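Endoglucanase (Ruminococcus champanellensis, PDB 6WQV) probably hydrolyses internal beta-1,4-glucosidic bonds of cellulose and, as a broad-specificity family 5 endoglucanase, related plant polysaccharides such as xylan. Local coordinates at residues Pro8-Leu19 with Gly201-Met209; Phe248-Thr259 with Leu292-Trp303. One frame throughout, in Å; residues are numbered along the deposited sequence. Where two conformers were deposited one is given.

Contact 1 of 2, residues Pro8-Leu19 with Gly201-Met209; sequences PTQMRDLTASQL and GNNAIRCLM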
loop_
_atom_site.group_PDB
_atom_site.type_symbol
_atom_site.label_atom_id
_atom_site.label_comp_id
_atom_site.label_asym_id
_atom_site.label_seq_id
_atom_site.Cartn_x
_atom_site.Cartn_y
_atom_site.Cartn_z
ATOM N N PRO A 8 -18.476 -18.673 3.316
ATOM C CA PRO A 8 -17.576 -17.737 4.004
ATOM C C PRO A 8 -16.638 -18.463 4.959
ATOM O O PRO A 8 -17.046 -19.363 5.697
ATOM C CB PRO A 8 -18.537 -16.808 4.758
ATOM C CG PRO A 8 -19.753 -17.682 5.034
ATOM C CD PRO A 8 -19.844 -18.662 3.874
ATOM N N THR A 9 -15.366 -18.078 4.919
ATOM C CA THR A 9 -14.416 -18.555 5.915
ATOM C C THR A 9 -14.770 -17.943 7.264
ATOM O O THR A 9 -15.059 -16.746 7.362
ATOM C CB THR A 9 -12.995 -18.141 5.526
ATOM O OG1 THR A 9 -12.685 -18.641 4.219
ATOM C CG2 THR A 9 -11.976 -18.683 6.527
ATOM N N GLN A 10 -14.768 -18.770 8.308
ATOM C CA GLN A 10 -15.096 -18.266 9.634
ATOM C C GLN A 10 -14.169 -17.110 9.976
ATOM O O GLN A 10 -12.954 -17.188 9.771
ATOM C CB GLN A 10 -14.964 -19.359 10.688
ATOM C CG GLN A 10 -15.345 -18.875 12.088
ATOM C CD GLN A 10 -16.689 -18.159 12.127
ATOM O OE1 GLN A 10 -16.766 -16.979 12.470
ATOM N NE2 GLN A 10 -17.753 -18.873 11.778
ATOM N N MET A 11 -14.745 -16.034 10.505
ATOM C CA MET A 11 -14.033 -14.777 10.635
ATOM C C MET A 11 -14.140 -14.244 12.051
ATOM O O MET A 11 -15.231 -14.206 12.629
ATOM C CB MET A 11 -14.614 -13.750 9.671
ATOM C CG MET A 11 -13.886 -12.447 9.668
ATOM S SD MET A 11 -14.646 -11.417 8.417
ATOM C CE MET A 11 -13.709 -9.914 8.639
ATOM N N ARG A 12 -13.004 -13.814 12.594
ATOM C CA ARG A 12 -12.989 -13.134 13.878
ATOM C C ARG A 12 -13.413 -11.690 13.657
ATOM O O ARG A 12 -13.004 -11.057 12.681
ATOM C CB ARG A 12 -11.581 -13.151 14.469
ATOM C CG ARG A 12 -11.081 -14.529 14.879
ATOM C CD ARG A 12 -9.701 -14.431 15.539
ATOM N NE ARG A 12 -8.689 -14.023 14.568
ATOM C CZ ARG A 12 -7.559 -13.385 14.859
ATOM N NH1 ARG A 12 -7.270 -13.053 16.112
ATOM N NH2 ARG A 12 -6.722 -13.069 13.883
ATOM N N ASP A 13 -14.242 -11.185 14.556
ATOM C CA ASP A 13 -14.709 -9.804 14.519
ATOM C C ASP A 13 -13.785 -9.021 15.440
ATOM O O ASP A 13 -13.979 -9.000 16.659
ATOM C CB ASP A 13 -16.152 -9.744 14.997
ATOM C CG ASP A 13 -16.783 -8.389 14.782
ATOM O OD1 ASP A 13 -16.089 -7.449 14.340
ATOM O OD2 ASP A 13 -17.991 -8.283 15.064
ATOM N N LEU A 14 -12.771 -8.390 14.855
ATOM C CA LEU A 14 -11.787 -7.631 15.603
ATOM C C LEU A 14 -11.786 -6.181 15.149
ATOM O O LEU A 14 -12.055 -5.877 13.981
ATOM C CB LEU A 14 -10.387 -8.174 15.356
ATOM C CG LEU A 14 -10.144 -9.629 15.734
ATOM C CD1 LEU A 14 -8.728 -9.991 15.325
ATOM C CD2 LEU A 14 -10.366 -9.841 17.207
ATOM N N THR A 15 -11.438 -5.288 16.066
ATOM C CA THR A 15 -11.297 -3.897 15.665
ATOM C C THR A 15 -10.006 -3.696 14.871
ATOM O O THR A 15 -9.090 -4.530 14.873
ATOM C CB THR A 15 -11.237 -2.979 16.881
ATOM O OG1 THR A 15 -10.007 -3.210 17.580
ATOM C CG2 THR A 15 -12.397 -3.219 17.805
ATOM N N ALA A 16 -9.921 -2.544 14.207
ATOM C CA ALA A 16 -8.712 -2.229 13.451
ATOM C C ALA A 16 -7.490 -2.211 14.359
ATOM O O ALA A 16 -6.424 -2.709 13.983
ATOM C CB ALA A 16 -8.874 -0.880 12.753
ATOM N N SER A 17 -7.619 -1.633 15.551
ATOM C CA SER A 17 -6.491 -1.620 16.473
ATOM C C SER A 17 -6.067 -3.036 16.834
ATOM O O SER A 17 -4.867 -3.338 16.895
ATOM C CB SER A 17 -6.848 -0.843 17.738
ATOM O OG SER A 17 -7.010 0.534 17.455
ATOM N N GLN A 18 -7.037 -3.916 17.102
ATOM C CA GLN A 18 -6.707 -5.296 17.447
ATOM C C GLN A 18 -6.009 -6.008 16.297
ATOM O O GLN A 18 -5.050 -6.759 16.516
ATOM C CB GLN A 18 -7.974 -6.051 17.855
ATOM C CG GLN A 18 -8.498 -5.668 19.232
ATOM C CD GLN A 18 -9.894 -6.205 19.524
ATOM O OE1 GLN A 18 -10.699 -6.419 18.619
ATOM N NE2 GLN A 18 -10.180 -6.418 20.802
ATOM N N LEU A 19 -6.471 -5.791 15.063
ATOM C CA LEU A 19 -5.832 -6.416 13.916
ATOM C C LEU A 19 -4.413 -5.895 13.745
ATOM O O LEU A 19 -3.477 -6.678 13.531
ATOM C CB LEU A 19 -6.675 -6.158 12.668
ATOM C CG LEU A 19 -6.267 -6.847 11.375
ATOM C CD1 LEU A 19 -7.360 -6.745 10.323
ATOM C CD2 LEU A 19 -4.989 -6.235 10.831
ATOM N N GLY A 201 -21.920 -10.057 4.271
ATOM C CA GLY A 201 -21.090 -11.194 4.638
ATOM C C GLY A 201 -19.874 -10.755 5.430
ATOM O O GLY A 201 -19.935 -9.836 6.257
ATOM N N ASN A 202 -18.748 -11.429 5.186
ATOM C CA ASN A 202 -17.516 -11.068 5.878
ATOM C C ASN A 202 -17.087 -9.645 5.536
ATOM O O ASN A 202 -16.389 -8.999 6.328
ATOM C CB ASN A 202 -16.391 -12.048 5.521
ATOM C CG ASN A 202 -16.542 -13.407 6.198
ATOM O OD1 ASN A 202 -17.497 -13.664 6.938
ATOM N ND2 ASN A 202 -15.583 -14.297 5.935
ATOM N N ASN A 203 -17.485 -9.136 4.366
ATOM C CA ASN A 203 -17.139 -7.768 4.012
ATOM C C ASN A 203 -17.848 -6.739 4.883
ATOM O O ASN A 203 -17.431 -5.575 4.899
ATOM C CB ASN A 203 -17.436 -7.473 2.541
ATOM C CG ASN A 203 -16.489 -8.177 1.594
ATOM O OD1 ASN A 203 -15.383 -8.600 1.969
ATOM N ND2 ASN A 203 -16.907 -8.300 0.347
ATOM N N ALA A 204 -18.900 -7.132 5.600
ATOM C CA ALA A 204 -19.550 -6.222 6.529
ATOM C C ALA A 204 -18.662 -5.861 7.705
ATOM O O ALA A 204 -18.846 -4.784 8.288
ATOM C CB ALA A 204 -20.844 -6.849 7.050
ATOM N N ILE A 205 -17.696 -6.716 8.056
ATOM C CA ILE A 205 -16.863 -6.479 9.232
ATOM C C ILE A 205 -15.374 -6.552 8.911
ATOM O O ILE A 205 -14.537 -6.595 9.820
ATOM C CB ILE A 205 -17.222 -7.442 10.382
ATOM C CG1 ILE A 205 -17.128 -8.904 9.923
ATOM C CG2 ILE A 205 -18.607 -7.150 10.923
ATOM C CD1 ILE A 205 -17.059 -9.914 11.058
ATOM N N ARG A 206 -15.033 -6.553 7.630
ATOM C CA ARG A 206 -13.633 -6.506 7.223
ATOM C C ARG A 206 -13.015 -5.147 7.549
ATOM O O ARG A 206 -13.654 -4.104 7.400
ATOM C CB ARG A 206 -13.539 -6.748 5.716
ATOM C CG ARG A 206 -12.119 -6.939 5.184
ATOM C CD ARG A 206 -12.086 -7.334 3.701
ATOM N NE ARG A 206 -13.021 -8.424 3.435
ATOM C CZ ARG A 206 -12.841 -9.693 3.798
ATOM N NH1 ARG A 206 -11.739 -10.066 4.432
ATOM N NH2 ARG A 206 -13.780 -10.592 3.525
ATOM N N CYS A 207 -11.757 -5.149 7.977
ATOM C CA CYS A 207 -11.035 -3.895 8.126
ATOM C C CYS A 207 -10.628 -3.357 6.759
ATOM O O CYS A 207 -10.240 -4.113 5.859
ATOM C CB CYS A 207 -9.807 -4.081 9.015
ATOM S SG CYS A 207 -10.218 -4.262 10.756
ATOM N N LEU A 208 -10.728 -2.036 6.597
ATOM C CA LEU A 208 -10.454 -1.369 5.337
ATOM C C LEU A 208 -9.454 -0.241 5.563
ATOM O O LEU A 208 -9.447 0.402 6.615
ATOM C CB LEU A 208 -11.744 -0.784 4.771
ATOM C CG LEU A 208 -12.954 -1.716 4.678
ATOM C CD1 LEU A 208 -14.161 -0.918 4.184
ATOM C CD2 LEU A 208 -12.667 -2.901 3.791
ATOM N N MET A 209 -8.613 -0.011 4.558
ATOM C CA MET A 209 -7.588 1.025 4.611
ATOM C C MET A 209 -7.897 2.104 3.579
ATOM O O MET A 209 -8.363 1.806 2.473
ATOM C CB MET A 209 -6.192 0.432 4.349
ATOM C CG MET A 209 -5.587 -0.328 5.531
ATOM S SD MET A 209 -4.120 -1.292 5.093
ATOM C CE MET A 209 -3.232 -0.014 4.257
HETATM O O HOH W 1 -17.662 -15.491 9.136
HETATM O O HOH W 2 -12.982 -8.591 11.795
#

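Contact 2 of 2, residues Phe248-Thr259 with Leu292-Trp303; sequences FALNTSGTSSFT and LNKNNINGRVLW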
loop_
_atom_site.group_PDB
_atom_site.type_symbol
_atom_site.label_atom_id
_atom_site.label_comp_id
_atom_site.label_asym_id
_atom_site.label_seq_id
_atom_site.Cartn_x
_atom_site.Cartn_y
_atom_site.Cartn_z
ATOM N N PHE A 248 17.558 11.133 1.789
ATOM C CA PHE A 248 18.277 9.877 1.987
ATOM C C PHE A 248 17.509 8.704 1.395
ATOM O O PHE A 248 18.083 7.859 0.693
ATOM C CB PHE A 248 18.465 9.664 3.493
ATOM C CG PHE A 248 19.064 8.329 3.860
ATOM C CD1 PHE A 248 20.419 8.109 3.705
ATOM C CD2 PHE A 248 18.278 7.303 4.371
ATOM C CE1 PHE A 248 20.986 6.900 4.035
ATOM C CE2 PHE A 248 18.849 6.083 4.704
ATOM C CZ PHE A 248 20.198 5.888 4.542
ATOM N N ALA A 249 16.211 8.639 1.658
ATOM C CA ALA A 249 15.443 7.416 1.468
ATOM C C ALA A 249 14.853 7.278 0.072
ATOM O O ALA A 249 14.723 6.154 -0.429
ATOM C CB ALA A 249 14.304 7.365 2.492
ATOM N N LEU A 250 14.443 8.387 -0.549
ATOM C CA LEU A 250 13.670 8.330 -1.787
ATOM C C LEU A 250 14.254 9.141 -2.934
ATOM O O LEU A 250 13.956 8.825 -4.092
ATOM C CB LEU A 250 12.226 8.795 -1.534
ATOM C CG LEU A 250 11.228 8.714 -2.689
ATOM C CD1 LEU A 250 11.164 7.314 -3.289
ATOM C CD2 LEU A 250 9.835 9.162 -2.220
ATOM N N ASN A 251 15.075 10.153 -2.666
ATOM C CA ASN A 251 15.668 10.981 -3.712
ATOM C C ASN A 251 16.862 10.250 -4.308
ATOM O O ASN A 251 17.883 10.064 -3.636
ATOM C CB ASN A 251 16.108 12.307 -3.102
ATOM C CG ASN A 251 16.601 13.304 -4.141
ATOM O OD1 ASN A 251 16.752 12.977 -5.318
ATOM N ND2 ASN A 251 16.861 14.528 -3.698
ATOM N N THR A 252 16.750 9.835 -5.573
ATOM C CA THR A 252 17.866 9.137 -6.198
ATOM C C THR A 252 19.098 10.025 -6.343
ATOM O O THR A 252 20.203 9.500 -6.514
ATOM C CB THR A 252 17.472 8.564 -7.562
ATOM O OG1 THR A 252 16.983 9.611 -8.407
ATOM C CG2 THR A 252 16.400 7.492 -7.415
ATOM N N SER A 253 18.937 11.349 -6.282
ATOM C CA SER A 253 20.053 12.285 -6.328
ATOM C C SER A 253 20.479 12.769 -4.950
ATOM O O SER A 253 21.436 13.544 -4.844
ATOM C CB SER A 253 19.684 13.499 -7.189
ATOM O OG SER A 253 19.443 13.120 -8.531
ATOM N N GLY A 254 19.794 12.334 -3.893
ATOM C CA GLY A 254 20.069 12.843 -2.568
ATOM C C GLY A 254 21.158 12.094 -1.835
ATOM O O GLY A 254 21.681 11.084 -2.299
ATOM N N THR A 255 21.480 12.612 -0.652
ATOM C CA THR A 255 22.590 12.101 0.134
ATOM C C THR A 255 22.437 10.610 0.409
ATOM O O THR A 255 21.330 10.082 0.529
ATOM C CB THR A 255 22.644 12.842 1.474
ATOM O OG1 THR A 255 23.779 12.397 2.227
ATOM C CG2 THR A 255 21.372 12.566 2.290
ATOM N N SER A 256 23.577 9.938 0.534
ATOM C CA SER A 256 23.618 8.547 0.959
ATOM C C SER A 256 23.985 8.394 2.428
ATOM O O SER A 256 24.120 7.265 2.905
ATOM C CB SER A 256 24.615 7.765 0.101
ATOM O OG SER A 256 25.943 8.217 0.319
ATOM N N SER A 257 24.133 9.496 3.160
ATOM C CA SER A 257 24.508 9.463 4.566
ATOM C C SER A 257 23.278 9.569 5.455
ATOM O O SER A 257 22.415 10.422 5.230
ATOM C CB SER A 257 25.450 10.627 4.875
ATOM O OG SER A 257 25.668 10.765 6.266
ATOM N N PHE A 258 23.218 8.713 6.476
ATOM C CA PHE A 258 22.277 8.838 7.585
ATOM C C PHE A 258 23.069 8.597 8.859
ATOM O O PHE A 258 23.773 7.586 8.968
ATOM C CB PHE A 258 21.134 7.831 7.483
ATOM C CG PHE A 258 20.095 7.993 8.564
ATOM C CD1 PHE A 258 20.288 7.416 9.807
ATOM C CD2 PHE A 258 18.935 8.716 8.341
ATOM C CE1 PHE A 258 19.352 7.562 10.813
ATOM C CE2 PHE A 258 17.984 8.859 9.348
ATOM C CZ PHE A 258 18.194 8.278 10.582
ATOM N N THR A 259 22.970 9.515 9.815
ATOM C CA THR A 259 23.820 9.473 10.995
ATOM C C THR A 259 22.975 9.639 12.253
ATOM O O THR A 259 21.768 9.877 12.195
ATOM C CB THR A 259 24.885 10.578 10.948
ATOM O OG1 THR A 259 24.263 11.846 11.192
ATOM C CG2 THR A 259 25.593 10.617 9.602
ATOM N N LEU A 292 16.416 3.785 -0.555
ATOM C CA LEU A 292 17.082 3.325 -1.765
ATOM C C LEU A 292 18.457 2.757 -1.459
ATOM O O LEU A 292 19.187 3.268 -0.606
ATOM C CB LEU A 292 17.317 4.518 -2.683
ATOM C CG LEU A 292 16.108 5.226 -3.274
ATOM C CD1 LEU A 292 16.493 6.638 -3.695
ATOM C CD2 LEU A 292 15.584 4.471 -4.463
ATOM N N ASN A 293 18.847 1.735 -2.223
ATOM C CA ASN A 293 20.228 1.281 -2.169
ATOM C C ASN A 293 21.131 2.327 -2.809
ATOM O O ASN A 293 21.031 2.587 -4.014
ATOM C CB ASN A 293 20.435 -0.035 -2.910
ATOM C CG ASN A 293 21.909 -0.395 -3.010
ATOM O OD1 ASN A 293 22.679 -0.145 -2.081
ATOM N ND2 ASN A 293 22.313 -0.953 -4.141
ATOM N N LYS A 294 22.025 2.913 -2.010
ATOM C CA LYS A 294 23.029 3.858 -2.482
ATOM C C LYS A 294 24.422 3.363 -2.114
ATOM O O LYS A 294 25.348 4.156 -1.913
ATOM C CB LYS A 294 22.766 5.257 -1.923
ATOM C CG LYS A 294 21.499 5.898 -2.478
ATOM C CD LYS A 294 21.168 7.197 -1.759
ATOM C CE LYS A 294 19.959 7.880 -2.378
ATOM N NZ LYS A 294 19.466 9.003 -1.533
ATOM N N ASN A 295 24.564 2.034 -2.002
ATOM C CA ASN A 295 25.833 1.397 -1.657
ATOM C C ASN A 295 26.350 1.948 -0.331
ATOM O O ASN A 295 27.531 2.257 -0.156
ATOM C CB ASN A 295 26.810 1.520 -2.818
ATOM C CG ASN A 295 26.229 0.926 -4.099
ATOM O OD1 ASN A 295 26.181 1.581 -5.139
ATOM N ND2 ASN A 295 25.744 -0.313 -4.007
ATOM N N ASN A 296 25.426 1.998 0.630
ATOM C CA ASN A 296 25.584 2.715 1.881
ATOM C C ASN A 296 25.022 1.867 3.022
ATOM O O ASN A 296 24.111 2.264 3.736
ATOM C CB ASN A 296 24.832 4.049 1.781
ATOM C CG ASN A 296 23.318 3.887 1.431
ATOM O OD1 ASN A 296 22.871 2.898 0.827
ATOM N ND2 ASN A 296 22.534 4.891 1.799
ATOM N N ILE A 297 25.563 0.665 3.214
ATOM C CA ILE A 297 24.859 -0.279 4.077
ATOM C C ILE A 297 24.890 0.178 5.536
ATOM O O ILE A 297 23.909 -0.006 6.265
ATOM C CB ILE A 297 25.356 -1.723 3.892
ATOM C CG1 ILE A 297 24.401 -2.709 4.580
ATOM C CG2 ILE A 297 26.743 -1.878 4.478
ATOM C CD1 ILE A 297 22.969 -2.704 4.034
ATOM N N ASN A 298 25.986 0.792 5.989
ATOM C CA ASN A 298 26.030 1.205 7.393
ATOM C C ASN A 298 24.972 2.264 7.681
ATOM O O ASN A 298 24.293 2.213 8.716
ATOM C CB ASN A 298 27.429 1.684 7.787
ATOM C CG ASN A 298 28.440 0.550 7.844
ATOM O OD1 ASN A 298 28.080 -0.621 7.983
ATOM N ND2 ASN A 298 29.716 0.897 7.740
ATOM N N GLY A 299 24.794 3.213 6.762
ATOM C CA GLY A 299 23.763 4.223 6.941
ATOM C C GLY A 299 22.360 3.655 6.878
ATOM O O GLY A 299 21.489 4.044 7.662
ATOM N N ARG A 300 22.110 2.733 5.951
ATOM C CA ARG A 300 20.778 2.149 5.884
ATOM C C ARG A 300 20.483 1.281 7.099
ATOM O O ARG A 300 19.327 1.221 7.542
ATOM C CB ARG A 300 20.584 1.360 4.590
ATOM C CG ARG A 300 20.541 2.237 3.343
ATOM C CD ARG A 300 19.678 1.625 2.246
ATOM N NE ARG A 300 20.294 0.423 1.690
ATOM C CZ ARG A 300 19.652 -0.470 0.940
ATOM N NH1 ARG A 300 18.373 -0.313 0.644
ATOM N NH2 ARG A 300 20.316 -1.524 0.492
ATOM N N VAL A 301 21.496 0.600 7.645
ATOM C CA VAL A 301 21.301 -0.192 8.862
ATOM C C VAL A 301 20.934 0.711 10.032
ATOM O O VAL A 301 20.004 0.422 10.793
ATOM C CB VAL A 301 22.546 -1.049 9.154
ATOM C CG1 VAL A 301 22.503 -1.625 10.569
ATOM C CG2 VAL A 301 22.668 -2.178 8.132
ATOM N N LEU A 302 21.650 1.823 10.193
ATOM C CA LEU A 302 21.343 2.745 11.280
ATOM C C LEU A 302 19.961 3.351 11.096
ATOM O O LEU A 302 19.168 3.433 12.045
ATOM C CB LEU A 302 22.412 3.833 11.331
ATOM C CG LEU A 302 22.275 4.891 12.421
ATOM C CD1 LEU A 302 22.419 4.246 13.784
ATOM C CD2 LEU A 302 23.294 6.001 12.238
ATOM N N TRP A 303 19.655 3.791 9.874
ATOM C CA TRP A 303 18.326 4.311 9.564
ATOM C C TRP A 303 17.253 3.268 9.849
ATOM O O TRP A 303 16.240 3.564 10.494
ATOM C CB TRP A 303 18.297 4.754 8.095
ATOM C CG TRP A 303 16.931 4.991 7.552
ATOM C CD1 TRP A 303 16.215 6.152 7.601
ATOM C CD2 TRP A 303 16.108 4.038 6.876
ATOM N NE1 TRP A 303 14.988 5.976 6.993
ATOM C CE2 TRP A 303 14.903 4.687 6.540
ATOM C CE3 TRP A 303 16.278 2.697 6.520
ATOM C CZ2 TRP A 303 13.867 4.035 5.866
ATOM C CZ3 TRP A 303 15.248 2.050 5.856
ATOM C CH2 TRP A 303 14.058 2.717 5.545
HETATM O O HOH W 3 19.716 5.329 1.081
HETATM O O HOH W 4 27.153 5.934 -0.723
#

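Contact 1 of 2, residues Pro8-Leu19 with Gly201-Met209
At the N-terminal end of strand 208-211 of the (beta/alpha)8 barrel, Met11, Asn202, Ile205 and Cys207 pack the N-terminal arm of the chain against the loop that leads into this strand. The one direct hydrogen bond between the two segments runs from Asn202 ND2 to Thr9 O, 2.9 Å. The donor lies in the plane of the Thr9 carbonyl, and the oxygen lies close to the amide plane of Asn202. Water 1 takes up the other end of the amide by donating to Asn202 OD1, with a weak second bond to Thr9 O.

Met11 is fully extended, with CG anti to its backbone N (chi1 -176°). It slides past Asn202 in the opposite direction, bringing Met11 SD to 3.4 Å from Asn202 CB. The methyl Met11 CE ends 3.8 Å from Ile205 CG1. Asp13 crosses the Ile205 side chain at about a right angle, while its OD1 forms a salt bridge with Lys235. Water 2 links Arg12 O, Leu14 N and Ile205 O. Where helix 16-22 starts, Thr15 and Gln18 form a capping box. Against this first turn, Cys207 SG sits 3.7 Å from Ala16 CA and 3.8 Å from Leu19 CD1.

Contact 2 of 2, residues Phe248-Thr259 with Leu292-Trp303
Lys294 and Asn296 provide most of the polar bonds that join the end of helix 246-249 and the loop after it to the segment 292-303. The Lys294 chain is extended beyond CG and carries NZ into a ring of backbone carbonyls. Lys294 NZ donates to Asn251 O at 2.8 Å, to Phe248 O and to Thr255 O, and weakly to Gly254 O. The ammonium is tilted 21° from the Asn251 carbonyl plane but stands well above those of Phe248 and Thr255. Gly254 N, closing the type I turn 251-254, reaches Asn251 O from the opposite face. These carbonyls would favour a charged lysine.

Asn296 ND2 gives a bond of 3.1 Å to Ser256 O, and its OD1 accepts from Lys294 N. CG lies between the backbone N and the carbonyl carbon (chi1 57°). This turns the amide so that ND2 faces Ser256 O across the contact and OD1 faces Lys294 N. Water 3 bridges ND2, Phe248 O and Leu292 O. Leu292 N donates to Ala249 O at 2.9 Å.

The apolar part is an aromatic cluster of Phe248, Phe258 and Trp303. Trp303 turns the edge of its five-membered ring to the face of Phe258, planes at 82°. Trp303 CB lies over the Phe258 face, 3.8 Å from the ring centroid, in a CH-pi contact. Phe248 CE2 comes over one face of the indole, 3.6 Å from Trp303 CG. Leu302 CD2 lies at the edge of Phe258.

Leu250, beside the lysine-bound turn, lines the glycan pocket and touches a bound glucose unit. The contact ties the end of helix 246-249 and the loop after it to the start of helix 297-313. Phe258 also packs on helix 263-278, and Arg300 on helix 346-353.

From the N terminus, the arm 8-15 runs into helix 16-22 before the first barrel strand, 26-29. Contact 1 closes when the chain returns at 201-209, 182 residues on, after four of the eight strands, and enters the fifth, 208-211. Contact 2 opens later, after strand 236-241. It closes a shorter loop, with 32 residues between its segments, that holds helix 263-278 and strand 284-289. The two loops follow in series. The contacts lie on opposite sides of the chain's centre, their own centres 38 Å apart. Contact 1 ties the N-terminal arm and the first turn of helix 16-22 to the loop that leads into the fifth strand. Contact 2 joins the segments after the sixth and seventh strands, beside the glycan pocket.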